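Side-chain contacts in vanadium-dependent haloperoxidase (Zobellia galactanivorans, PDB 4CIT), which binds vanadate and, as an iodoperoxidase, probably uses hydrogen peroxide to oxidise iodide: residues A[290-295]-A[408-413]; A[296-301]-A[389-394]; A[75-78]-A[83-86]. All blocks are in the same frame, centred on the assembly; numbering follows the deposited sequence. Where two conformers were deposited one is given.

How the contacts relate
Contacts 1 and 2 share helix 288-302 and sit side by side, their centres about 9 Å apart. Along the chain, contact 2 is nested inside the loop that contact 1 closes. The two meet directly where His291 NE2 probably hydrogen-bonds Asp391 OD2 at 2.6 Å, so the first half of the helix is tied to the turn that its second half packs against. Contact 1 is the one near the active site, with the Trp292 side chain about 10 Å from a bound vanadate. Contact 3, around a sodium ion, lies apart: its centre is about 26 Å from that of contact 1 and about 24 Å from that of contact 2, and it touches neither.

Contact 1. Residues A[290-295]-A[408-413]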
loop_
_atom_site.group_PDB
_atom_site.type_symbol
_atom_site.label_atom_id
_atom_site.label_comp_id
_atom_site.label_asym_id
_atom_site.label_seq_id
_atom_site.Cartn_x
_atom_site.Cartn_y
_atom_site.Cartn_z
ATOM N N ALA A 290 2.658 0.035 -3.046
ATOM C CA ALA A 290 2.684 0.264 -4.507
ATOM C C ALA A 290 2.770 -1.016 -5.285
ATOM O O ALA A 290 2.107 -1.186 -6.328
ATOM C CB ALA A 290 3.818 1.225 -4.905
ATOM N N HIS A 291 3.549 -2.007 -4.779
ATOM C CA HIS A 291 3.659 -3.250 -5.480
ATOM C C HIS A 291 2.287 -3.957 -5.512
ATOM O O HIS A 291 1.887 -4.476 -6.587
ATOM C CB HIS A 291 4.689 -4.085 -4.776
ATOM C CG HIS A 291 5.084 -5.344 -5.485
ATOM N ND1 HIS A 291 6.311 -5.939 -5.269
ATOM C CD2 HIS A 291 4.463 -6.104 -6.413
ATOM C CE1 HIS A 291 6.446 -6.977 -6.074
ATOM N NE2 HIS A 291 5.299 -7.168 -6.701
ATOM N N TRP A 292 1.570 -3.927 -4.394
ATOM C CA TRP A 292 0.244 -4.555 -4.353
ATOM C C TRP A 292 -0.797 -3.802 -5.170
ATOM O O TRP A 292 -1.687 -4.414 -5.690
ATOM C CB TRP A 292 -0.193 -4.848 -2.908
ATOM C CG TRP A 292 0.495 -6.090 -2.402
ATOM C CD1 TRP A 292 1.667 -6.142 -1.669
ATOM C CD2 TRP A 292 0.113 -7.437 -2.639
ATOM N NE1 TRP A 292 2.015 -7.461 -1.419
ATOM C CE2 TRP A 292 1.084 -8.266 -2.047
ATOM C CE3 TRP A 292 -0.934 -8.024 -3.338
ATOM C CZ2 TRP A 292 0.985 -9.660 -2.081
ATOM C CZ3 TRP A 292 -1.066 -9.399 -3.336
ATOM C CH2 TRP A 292 -0.079 -10.202 -2.737
ATOM N N MET A 293 -0.668 -2.497 -5.276
ATOM C CA MET A 293 -1.449 -1.729 -6.199
ATOM C C MET A 293 -1.201 -2.175 -7.626
ATOM O O MET A 293 -2.129 -2.296 -8.430
ATOM C CB MET A 293 -1.287 -0.205 -6.037
ATOM C CG MET A 293 -1.806 0.313 -4.758
ATOM S SD MET A 293 -3.620 0.182 -4.534
ATOM C CE MET A 293 -4.110 1.193 -5.858
ATOM N N GLY A 294 0.045 -2.499 -7.955
ATOM C CA GLY A 294 0.389 -3.016 -9.183
ATOM C C GLY A 294 -0.212 -4.404 -9.471
ATOM O O GLY A 294 -0.700 -4.667 -10.615
ATOM N N ILE A 295 -0.232 -5.280 -8.447
ATOM C CA ILE A 295 -0.884 -6.585 -8.576
ATOM C C ILE A 295 -2.393 -6.430 -8.723
ATOM O O ILE A 295 -2.969 -7.164 -9.570
ATOM C CB ILE A 295 -0.538 -7.486 -7.367
ATOM C CG1 ILE A 295 0.979 -7.723 -7.388
ATOM C CG2 ILE A 295 -1.352 -8.762 -7.308
ATOM C CD1 ILE A 295 1.528 -8.437 -6.222
ATOM N N LYS A 408 -2.512 -15.418 -2.478
ATOM C CA LYS A 408 -2.000 -16.040 -1.214
ATOM C C LYS A 408 -0.555 -16.487 -1.374
ATOM O O LYS A 408 0.303 -16.206 -0.519
ATOM C CB LYS A 408 -2.872 -17.201 -0.773
ATOM C CG LYS A 408 -2.512 -17.681 0.634
ATOM C CD LYS A 408 -3.219 -18.988 0.978
ATOM C CE LYS A 408 -2.583 -19.761 2.152
ATOM N NZ LYS A 408 -1.091 -19.845 2.177
ATOM N N GLN A 409 -0.261 -17.091 -2.494
ATOM C CA GLN A 409 1.098 -17.550 -2.799
ATOM C C GLN A 409 2.079 -16.415 -2.930
ATOM O O GLN A 409 3.173 -16.449 -2.372
ATOM C CB GLN A 409 1.142 -18.498 -3.973
ATOM C CG GLN A 409 2.545 -19.076 -4.233
ATOM C CD GLN A 409 2.647 -19.737 -5.595
ATOM O OE1 GLN A 409 2.459 -19.109 -6.632
ATOM N NE2 GLN A 409 2.871 -21.077 -5.587
ATOM N N ALA A 410 1.682 -15.369 -3.629
ATOM C CA ALA A 410 2.479 -14.150 -3.680
ATOM C C ALA A 410 2.718 -13.559 -2.303
ATOM O O ALA A 410 3.856 -13.129 -2.047
ATOM C CB ALA A 410 1.884 -13.129 -4.579
ATOM N N ALA A 411 1.687 -13.406 -1.477
ATOM C CA ALA A 411 1.883 -12.883 -0.125
ATOM C C ALA A 411 2.846 -13.737 0.721
ATOM O O ALA A 411 3.673 -13.212 1.493
ATOM C CB ALA A 411 0.547 -12.798 0.653
ATOM N N ASP A 412 2.695 -15.057 0.621
ATOM C CA ASP A 412 3.582 -15.962 1.310
ATOM C C ASP A 412 5.035 -15.804 0.869
ATOM O O ASP A 412 5.961 -15.823 1.703
ATOM C CB ASP A 412 3.190 -17.404 1.105
ATOM C CG ASP A 412 1.925 -17.790 1.941
ATOM O OD1 ASP A 412 1.546 -17.036 2.881
ATOM O OD2 ASP A 412 1.361 -18.833 1.552
ATOM N N GLU A 413 5.233 -15.566 -0.429
ATOM C CA GLU A 413 6.567 -15.305 -0.928
ATOM C C GLU A 413 7.076 -13.979 -0.426
ATOM O O GLU A 413 8.257 -13.818 -0.047
ATOM C CB GLU A 413 6.616 -15.440 -2.493
ATOM C CG GLU A 413 8.002 -15.277 -3.034
ATOM C CD GLU A 413 8.110 -15.409 -4.517
ATOM O OE1 GLU A 413 7.970 -16.542 -5.054
ATOM O OE2 GLU A 413 8.323 -14.339 -5.109
#
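Trp292 and Ala411 have the nearest CA atoms of the two segments, 9.5 Å apart, and a single indole spans the gap from segment 290-295 to segment 408-413. The six-membered half of that indole does the touching. Trp292 CZ2 comes to 3.9 Å from Ala411 N, which lies at the ring edge near its plane; the ring thus arrives edge-on at the backbone of the second helix. On either side of this nitrogen along the chain sit two methyl groups. Ala410 CB is 4.0 Å from Trp292 CH2 and approaches the ring obliquely, while Ala411 CB lies 4.2 Å from Trp292 CZ2. The contact is therefore van der Waals packing, small in area but buried, and the small alanines let the wide ring reach the helix backbone.

Trp292 places its CG beside the backbone N and opposite the carbonyl carbon (chi1 -78°), which throws the indole across the gap. Ile295 CD1, one helical turn on, rests 3.8 Å above one ring face toward the rim. The pyrrole nitrogen NE1 is hydrogen-bonded to Ser372 OG of helix 367-383, so the indole is pinned at its polar end as well as wedged at its far edge.

On the remote flank of the second helix, Lys408 NZ makes a 2.7 Å salt bridge to Asp412 OD2, using the syn lone pair of that oxygen. The other carboxylate oxygen, OD1, is engaged by Arg437, so Asp412 joins two positive charges.

Helix 407-420 also carries Arg418 of the vanadate pocket, and helix 367-383 carries His368. Trp292 packs against both helices, consistent with a position behind the pocket residues in the helical bundle of the vanadium haloperoxidase and PAP2 phosphatase fold.

Contact 2. Residues A[296-301]-A[389-394]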
loop_
_atom_site.group_PDB
_atom_site.type_symbol
_atom_site.label_atom_id
_atom_site.label_comp_id
_atom_site.label_asym_id
_atom_site.label_seq_id
_atom_site.Cartn_x
_atom_site.Cartn_y
_atom_site.Cartn_z
ATOM N N ALA A 296 -2.975 -5.446 -8.043
ATOM C CA ALA A 296 -4.405 -5.198 -8.242
ATOM C C ALA A 296 -4.719 -4.806 -9.680
ATOM O O ALA A 296 -5.701 -5.247 -10.254
ATOM C CB ALA A 296 -4.872 -4.149 -7.324
ATOM N N LYS A 297 -3.865 -3.993 -10.258
ATOM C CA LYS A 297 -3.991 -3.610 -11.655
ATOM C C LYS A 297 -3.896 -4.791 -12.624
ATOM O O LYS A 297 -4.710 -4.943 -13.563
ATOM C CB LYS A 297 -2.914 -2.554 -11.970
ATOM C CG LYS A 297 -2.868 -2.217 -13.485
ATOM C CD LYS A 297 -1.829 -1.145 -13.933
ATOM C CE LYS A 297 -0.376 -1.399 -13.481
ATOM N NZ LYS A 297 0.594 -0.319 -13.940
ATOM N N ILE A 298 -2.886 -5.644 -12.419
ATOM C CA ILE A 298 -2.697 -6.840 -13.203
ATOM C C ILE A 298 -3.945 -7.701 -13.240
ATOM O O ILE A 298 -4.400 -8.143 -14.347
ATOM C CB ILE A 298 -1.465 -7.654 -12.736
ATOM C CG1 ILE A 298 -0.217 -6.900 -13.104
ATOM C CG2 ILE A 298 -1.441 -8.980 -13.450
ATOM C CD1 ILE A 298 1.059 -7.390 -12.425
ATOM N N ALA A 299 -4.570 -7.866 -12.078
ATOM C CA ALA A 299 -5.760 -8.689 -11.920
ATOM C C ALA A 299 -6.956 -8.025 -12.592
ATOM O O ALA A 299 -7.755 -8.674 -13.246
ATOM C CB ALA A 299 -6.079 -8.917 -10.455
ATOM N N ALA A 300 -7.117 -6.737 -12.384
ATOM C CA ALA A 300 -8.191 -6.051 -13.028
ATOM C C ALA A 300 -8.079 -6.044 -14.556
ATOM O O ALA A 300 -9.087 -6.167 -15.238
ATOM C CB ALA A 300 -8.303 -4.637 -12.539
ATOM N N ARG A 301 -6.868 -5.868 -15.112
ATOM C CA ARG A 301 -6.689 -5.866 -16.559
ATOM C C ARG A 301 -6.899 -7.282 -17.113
ATOM O O ARG A 301 -7.614 -7.477 -18.148
ATOM C CB ARG A 301 -5.334 -5.299 -16.952
ATOM C CG ARG A 301 -5.147 -3.836 -16.589
ATOM C CD ARG A 301 -5.999 -2.836 -17.423
ATOM N NE ARG A 301 -7.409 -2.942 -17.090
ATOM C CZ ARG A 301 -7.910 -2.490 -15.920
ATOM N NH1 ARG A 301 -7.121 -1.791 -14.980
ATOM N NH2 ARG A 301 -9.173 -2.712 -15.697
ATOM N N PHE A 389 -1.272 -15.346 -11.980
ATOM C CA PHE A 389 -0.834 -14.135 -12.627
ATOM C C PHE A 389 0.659 -14.041 -12.748
ATOM O O PHE A 389 1.436 -14.704 -11.995
ATOM C CB PHE A 389 -1.413 -12.844 -11.911
ATOM C CG PHE A 389 -0.907 -12.604 -10.532
ATOM C CD1 PHE A 389 -1.493 -13.243 -9.478
ATOM C CD2 PHE A 389 0.172 -11.714 -10.289
ATOM C CE1 PHE A 389 -0.998 -13.075 -8.161
ATOM C CE2 PHE A 389 0.620 -11.504 -9.011
ATOM C CZ PHE A 389 0.030 -12.169 -7.941
ATOM N N ASP A 390 1.072 -13.294 -13.784
ATOM C CA ASP A 390 2.475 -12.881 -13.980
ATOM C C ASP A 390 2.662 -11.512 -13.428
ATOM O O ASP A 390 2.000 -10.538 -13.890
ATOM C CB ASP A 390 2.793 -12.908 -15.460
ATOM C CG ASP A 390 2.759 -14.330 -16.036
ATOM O OD1 ASP A 390 3.002 -15.317 -15.324
ATOM O OD2 ASP A 390 2.406 -14.473 -17.233
ATOM N N ASP A 391 3.583 -11.380 -12.478
ATOM C CA ASP A 391 3.810 -10.106 -11.800
ATOM C C ASP A 391 4.951 -9.380 -12.491
ATOM O O ASP A 391 6.132 -9.743 -12.228
ATOM C CB ASP A 391 4.122 -10.324 -10.312
ATOM C CG ASP A 391 4.447 -9.043 -9.549
ATOM O OD1 ASP A 391 4.446 -7.927 -10.178
ATOM O OD2 ASP A 391 4.643 -9.137 -8.318
ATOM N N ASP A 392 4.662 -8.470 -13.381
ATOM C CA ASP A 392 5.664 -7.614 -14.065
ATOM C C ASP A 392 5.819 -6.227 -13.449
ATOM O O ASP A 392 6.399 -5.311 -14.065
ATOM C CB ASP A 392 5.352 -7.470 -15.557
ATOM C CG ASP A 392 4.118 -6.631 -15.842
ATOM O OD1 ASP A 392 3.331 -6.415 -14.908
ATOM O OD2 ASP A 392 3.877 -6.329 -17.075
ATOM N N THR A 393 5.437 -6.086 -12.173
ATOM C CA THR A 393 5.446 -4.782 -11.545
ATOM C C THR A 393 6.830 -4.215 -11.331
ATOM O O THR A 393 6.966 -2.992 -11.319
ATOM C CB THR A 393 4.724 -4.778 -10.180
ATOM O OG1 THR A 393 5.365 -5.690 -9.277
ATOM C CG2 THR A 393 3.299 -5.173 -10.335
ATOM N N GLU A 394 7.825 -5.076 -11.178
ATOM C CA GLU A 394 9.189 -4.745 -10.861
ATOM C C GLU A 394 10.064 -4.652 -12.097
ATOM O O GLU A 394 11.205 -4.211 -11.993
ATOM C CB GLU A 394 9.777 -5.798 -9.904
ATOM C CG GLU A 394 9.054 -5.979 -8.539
ATOM C CD GLU A 394 9.252 -4.795 -7.544
ATOM O OE1 GLU A 394 10.283 -4.097 -7.629
ATOM O OE2 GLU A 394 8.489 -4.612 -6.586
#
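Ile298, in segment 296-301 of helix 288-302, carries nearly all of the helix's side of this contact; it packs on strand 389-391 and on the Asx turn that follows it. The strand pairs antiparallel with strand 402-404 in the small two-stranded sheet of this mainly helical protein. Helix and strand axes pass 9.1 Å apart, their directions at 142°.

The close packing belongs to the two branches of Ile298. CG1 lies beside the backbone N (chi1 -70°), which leaves CG2 anti to that N and facing the strand, 4.2 Å from Phe389 CB, the two side chains running at about a right angle. The other branch extends CD1 toward the turn. There this methyl lies 3.6 Å from Asp390 O, 3.9 Å from Asp391 CA and 3.5 Å from Asp392 OD1, and it also touches the methyl of Thr393 in the conformer given. Beyond Ile298, the Phe389 ring turns to Phe404 and Phe407.

Buried Asp391 shapes the turn. Two donors converge on its OD1: Thr393 N at 2.9 Å, with an N-H...O angle of 159° and nearly in line with the C-O bond, and, in the conformer given, Thr393 OG1 at 2.6 Å, on the syn lone pair. With an alanine in place of Asp391, the Thr393 amide and hydroxyl would probably lose their shared acceptor and His291 its probable partner, leaving the turn beside Ile298 freer to shift.

The outer side is looser and polar. Lys297 NZ is 6.8 Å from Asp392 OD1, too far for a salt bridge, and is paired with Asp46 instead. The carboxylate of exposed Asp390 leads off from the helix, and its OD1 is hydrogen-bonded to Ser403 OG on the neighbouring strand.

Contact 3. Residues A[75-78]-A[83-86]; sequences EIVA and NYNS. With NA (sodium ion), chain G.
Ala78 and Tyr84 face each other through their carbonyl oxygens, and a sodium ion holds them together. Ala78 O binds the metal at 2.2 Å and Tyr84 O at 2.3 Å. Asn81 O adds a third carbonyl and three waters bring the ligands to six; water 1 is the most distant of them, 2.9 Å from the sodium. The two carbonyl oxygens, Ala78 O and Tyr84 O, stand 3.5 Å apart, a pairing that would probably be unfavourable without the cation.

A hydrogen bond joins Ser86 to Glu75, away from the sodium. Ser86 OG donates to Glu75 OE1, modelled at 2.5 Å, a length to be taken with caution. The Glu75 chain is bent at chi2 (-64°), which curls the carboxylate back toward the loop. Its other oxygen, OE2, accepts from Leu87 N, while Ser86 OG takes the amide of Ala88, so one buried carboxylate and one hydroxyl together fix the loop as it leaves the site.

Apolar packing fills in between. Ala78 CB packs against the loop backbone, 3.8 Å from Asn85 C, and Val77 CG1 meets Tyr84 CD2 at 4.3 Å, approaching the ring obliquely. The same tyrosine ring goes on to Phe312, and Val77 to Leu311, so helix 307-335 covers this side.

The sodium is held by main-chain carbonyls of the last helical turn and the following loop, consistent with a structural role; here it ties the C-terminal end of helix 59-80 to the chain that folds back against it.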
loop_
_atom_site.group_PDB
_atom_site.type_symbol
_atom_site.label_atom_id
_atom_site.label_comp_id
_atom_site.label_asym_id
_atom_site.label_seq_id
_atom_site.Cartn_x
_atom_site.Cartn_y
_atom_site.Cartn_z
ATOM N N GLU A 75 -16.445 7.160 -4.814
ATOM C CA GLU A 75 -17.715 7.808 -4.451
ATOM C C GLU A 75 -18.541 8.335 -5.648
ATOM O O GLU A 75 -19.781 8.327 -5.649
ATOM C CB GLU A 75 -17.548 8.905 -3.402
ATOM C CG GLU A 75 -17.125 8.374 -2.042
ATOM C CD GLU A 75 -18.234 7.449 -1.442
ATOM O OE1 GLU A 75 -19.397 7.892 -1.127
ATOM O OE2 GLU A 75 -18.029 6.247 -1.464
ATOM N N ILE A 76 -17.881 8.866 -6.601
ATOM C CA ILE A 76 -18.536 9.312 -7.883
ATOM C C ILE A 76 -19.245 8.183 -8.587
ATOM O O ILE A 76 -20.458 8.268 -8.943
ATOM C CB ILE A 76 -17.591 10.100 -8.765
ATOM C CG1 ILE A 76 -17.268 11.450 -8.139
ATOM C CG2 ILE A 76 -18.258 10.293 -10.157
ATOM C CD1 ILE A 76 -16.066 12.149 -8.791
ATOM N N VAL A 77 -18.540 7.069 -8.712
ATOM C CA VAL A 77 -19.145 5.855 -9.206
ATOM C C VAL A 77 -20.324 5.374 -8.413
ATOM O O VAL A 77 -21.399 5.125 -8.999
ATOM C CB VAL A 77 -18.109 4.748 -9.364
ATOM C CG1 VAL A 77 -18.760 3.433 -9.728
ATOM C CG2 VAL A 77 -17.143 5.140 -10.405
ATOM N N ALA A 78 -20.223 5.292 -7.094
ATOM C CA ALA A 78 -21.295 4.849 -6.209
ATOM C C ALA A 78 -22.566 5.772 -6.291
ATOM O O ALA A 78 -23.705 5.309 -6.217
ATOM C CB ALA A 78 -20.839 4.776 -4.805
ATOM N N ASN A 83 -25.161 -0.472 -8.836
ATOM C CA ASN A 83 -24.554 -1.676 -8.351
ATOM C C ASN A 83 -23.529 -1.494 -7.175
ATOM O O ASN A 83 -23.023 -2.493 -6.665
ATOM C CB ASN A 83 -23.830 -2.393 -9.477
ATOM C CG ASN A 83 -24.744 -2.698 -10.682
ATOM O OD1 ASN A 83 -24.621 -2.120 -11.752
ATOM N ND2 ASN A 83 -25.653 -3.513 -10.480
ATOM N N TYR A 84 -23.152 -0.254 -6.821
ATOM C CA TYR A 84 -22.081 0.021 -5.859
ATOM C C TYR A 84 -22.577 0.956 -4.828
ATOM O O TYR A 84 -23.173 1.967 -5.183
ATOM C CB TYR A 84 -20.852 0.623 -6.568
ATOM C CG TYR A 84 -20.209 -0.342 -7.445
ATOM C CD1 TYR A 84 -19.355 -1.330 -6.918
ATOM C CD2 TYR A 84 -20.481 -0.365 -8.802
ATOM C CE1 TYR A 84 -18.844 -2.347 -7.748
ATOM C CE2 TYR A 84 -19.924 -1.334 -9.659
ATOM C CZ TYR A 84 -19.062 -2.281 -9.126
ATOM O OH TYR A 84 -18.565 -3.220 -10.001
ATOM N N ASN A 85 -22.418 0.614 -3.558
ATOM C CA ASN A 85 -22.859 1.457 -2.455
ATOM C C ASN A 85 -21.846 2.461 -2.032
ATOM O O ASN A 85 -20.644 2.176 -2.068
ATOM C CB ASN A 85 -23.207 0.664 -1.207
ATOM C CG ASN A 85 -24.383 -0.259 -1.395
ATOM O OD1 ASN A 85 -25.246 -0.110 -2.284
ATOM N ND2 ASN A 85 -24.421 -1.235 -0.557
ATOM N N SER A 86 -22.289 3.622 -1.540
ATOM C CA SER A 86 -21.382 4.629 -1.062
ATOM C C SER A 86 -20.646 4.189 0.204
ATOM O O SER A 86 -21.213 3.427 1.005
ATOM C CB SER A 86 -22.188 5.877 -0.761
ATOM O OG SER A 86 -21.406 6.873 -0.146
HETATM NA NA NA G . -24.817 3.406 -5.971
HETATM O O HOH W 1 -25.196 4.552 -3.348
HETATM O O HOH W 2 -26.738 4.404 -6.845
HETATM O O HOH W 3 -26.354 1.759 -5.178
#